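Local structure of DNA replication regulator protein HobA (Helicobacter pylori, 2WP0) at residues Ser49-Ala54 with Met105-Pro110. The protein is required for the initiation of DNA replication in Helicobacter pylori and increases binding of the initiator DnaA to the oriC region. Numbering follows the deposited sequence.
Sequences SLLVSA and MTYQNP. With NA (sodium ion), chain R.
The backbone N of Ser49 donates a hydrogen bond to Asn109 O (2.6 Å, N-H...O angle 160°) and fastens the Ser49 end of segment 49-54 to the loop that leads from helix 96-106 into strand 110-115. Water 1 makes a second link, 2.9 Å from Ser49 OG, and accepts the N-H of Asn109. Ser49 OG sits between its own backbone N and carbonyl carbon (chi1 58°), a rotation that brings it to the water and lays it against the CA and CB of Pro110. Leu51 divides its methyl groups between two partners: CD1 lies 3.7 Å from Pro110 CB, the two side chains side by side and pointing the same way, while CD2 meets Tyr107 CE2 obliquely at 3.9 Å. Tyr107 is where the chain leaves helical geometry, and at the far end of its ring OH binds a sodium ion at 2.8 Å. The Tyr107 ring also meets that of Tyr107 of the second subunit, so this turn belongs to the subunit interface. The loop thus returns the chain from helix 96-106 to the parallel sheet, where strand 49-54 runs between strands 82-84 and 110-115 in an alpha/beta fold of strand order 2-1-3-4-5, consistent with the SIS clan; Val44 of helix 33-45 packs on Leu50 and helix 59-69 on Val52 and Ala54.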
loop_
_atom_site.group_PDB
_atom_site.type_symbol
_atom_site.label_atom_id
_atom_site.label_comp_id
_atom_site.label_asym_id
_atom_site.label_seq_id
_atom_site.Cartn_x
_atom_site.Cartn_y
_atom_site.Cartn_z
ATOM N N SER A 49 -18.906 -13.762 -2.380
ATOM C CA SER A 49 -17.813 -12.893 -1.936
ATOM C C SER A 49 -18.097 -11.426 -2.254
ATOM O O SER A 49 -18.976 -11.105 -3.058
ATOM C CB SER A 49 -16.499 -13.310 -2.588
ATOM O OG SER A 49 -16.638 -13.267 -4.014
ATOM N N LEU A 50 -17.338 -10.538 -1.627
ATOM C CA LEU A 50 -17.589 -9.109 -1.750
ATOM C C LEU A 50 -16.343 -8.383 -2.216
ATOM O O LEU A 50 -15.393 -8.189 -1.435
ATOM C CB LEU A 50 -18.053 -8.514 -0.415
ATOM C CG LEU A 50 -19.548 -8.408 -0.128
ATOM C CD1 LEU A 50 -19.784 -8.188 1.353
ATOM C CD2 LEU A 50 -20.135 -7.273 -0.945
ATOM N N LEU A 51 -16.362 -7.991 -3.493
ATOM C CA LEU A 51 -15.248 -7.294 -4.124
ATOM C C LEU A 51 -15.511 -5.814 -3.969
ATOM O O LEU A 51 -16.368 -5.257 -4.654
ATOM C CB LEU A 51 -15.117 -7.674 -5.599
ATOM C CG LEU A 51 -14.533 -9.064 -5.886
ATOM C CD1 LEU A 51 -15.432 -10.177 -5.353
ATOM C CD2 LEU A 51 -14.271 -9.278 -7.382
ATOM N N VAL A 52 -14.776 -5.189 -3.054
ATOM C CA VAL A 52 -15.007 -3.801 -2.684
ATOM C C VAL A 52 -14.139 -2.813 -3.465
ATOM O O VAL A 52 -12.911 -2.938 -3.517
ATOM C CB VAL A 52 -14.794 -3.590 -1.161
ATOM C CG1 VAL A 52 -14.844 -2.116 -0.808
ATOM C CG2 VAL A 52 -15.822 -4.390 -0.366
ATOM N N SER A 53 -14.782 -1.830 -4.073
ATOM C CA SER A 53 -14.045 -0.772 -4.739
ATOM C C SER A 53 -14.572 0.600 -4.284
ATOM O O SER A 53 -15.684 0.704 -3.755
ATOM C CB SER A 53 -14.144 -0.946 -6.255
ATOM O OG SER A 53 -15.382 -1.546 -6.589
ATOM N N ALA A 54 -13.775 1.645 -4.497
ATOM C CA ALA A 54 -14.133 3.005 -4.071
ATOM C C ALA A 54 -13.491 4.098 -4.944
ATOM O O ALA A 54 -12.372 3.949 -5.435
ATOM C CB ALA A 54 -13.755 3.216 -2.597
ATOM N N MET A 105 -14.033 -16.456 -13.215
ATOM C CA MET A 105 -13.340 -17.739 -13.243
ATOM C C MET A 105 -12.608 -18.021 -11.921
ATOM O O MET A 105 -12.479 -19.172 -11.488
ATOM C CB MET A 105 -12.354 -17.805 -14.428
ATOM C CG MET A 105 -11.395 -19.017 -14.380
ATOM S SD MET A 105 -10.034 -18.994 -15.582
ATOM C CE MET A 105 -9.301 -17.377 -15.317
ATOM N N THR A 106 -12.130 -16.958 -11.295
ATOM C CA THR A 106 -11.386 -17.094 -10.055
ATOM C C THR A 106 -12.292 -17.350 -8.874
ATOM O O THR A 106 -12.030 -18.235 -8.056
ATOM C CB THR A 106 -10.580 -15.843 -9.747
ATOM O OG1 THR A 106 -9.962 -15.391 -10.953
ATOM C CG2 THR A 106 -9.520 -16.186 -8.747
ATOM N N TYR A 107 -13.360 -16.561 -8.789
ATOM C CA TYR A 107 -14.258 -16.607 -7.653
ATOM C C TYR A 107 -15.447 -17.508 -7.907
ATOM O O TYR A 107 -15.827 -17.743 -9.045
ATOM C CB TYR A 107 -14.729 -15.208 -7.326
ATOM C CG TYR A 107 -13.597 -14.269 -7.027
ATOM C CD1 TYR A 107 -12.994 -14.261 -5.781
ATOM C CD2 TYR A 107 -13.122 -13.394 -7.990
ATOM C CE1 TYR A 107 -11.948 -13.405 -5.488
ATOM C CE2 TYR A 107 -12.071 -12.525 -7.713
ATOM C CZ TYR A 107 -11.495 -12.537 -6.454
ATOM O OH TYR A 107 -10.445 -11.698 -6.164
ATOM N N GLN A 108 -16.027 -18.014 -6.828
ATOM C CA GLN A 108 -17.136 -18.939 -6.914
ATOM C C GLN A 108 -18.376 -18.115 -7.092
ATOM O O GLN A 108 -19.254 -18.446 -7.889
ATOM C CB GLN A 108 -17.257 -19.751 -5.615
ATOM C CG GLN A 108 -16.065 -20.659 -5.302
ATOM C CD GLN A 108 -16.424 -21.819 -4.397
ATOM O OE1 GLN A 108 -15.575 -22.342 -3.679
ATOM N NE2 GLN A 108 -17.688 -22.223 -4.424
ATOM N N ASN A 109 -18.449 -17.034 -6.331
ATOM C CA ASN A 109 -19.651 -16.235 -6.296
ATOM C C ASN A 109 -19.353 -14.806 -5.882
ATOM O O ASN A 109 -19.653 -14.408 -4.775
ATOM C CB ASN A 109 -20.659 -16.872 -5.343
ATOM C CG ASN A 109 -21.996 -16.154 -5.333
ATOM O OD1 ASN A 109 -22.304 -15.336 -6.219
ATOM N ND2 ASN A 109 -22.809 -16.450 -4.323
ATOM N N PRO A 110 -18.753 -14.023 -6.778
ATOM C CA PRO A 110 -18.412 -12.635 -6.457
ATOM C C PRO A 110 -19.620 -11.698 -6.469
ATOM O O PRO A 110 -20.628 -11.967 -7.133
ATOM C CB PRO A 110 -17.482 -12.245 -7.600
ATOM C CG PRO A 110 -17.924 -13.074 -8.739
ATOM C CD PRO A 110 -18.376 -14.388 -8.153
HETATM NA NA NA R . -8.201 -11.310 -4.494
HETATM O O HOH W 1 -16.875 -16.169 -4.444
#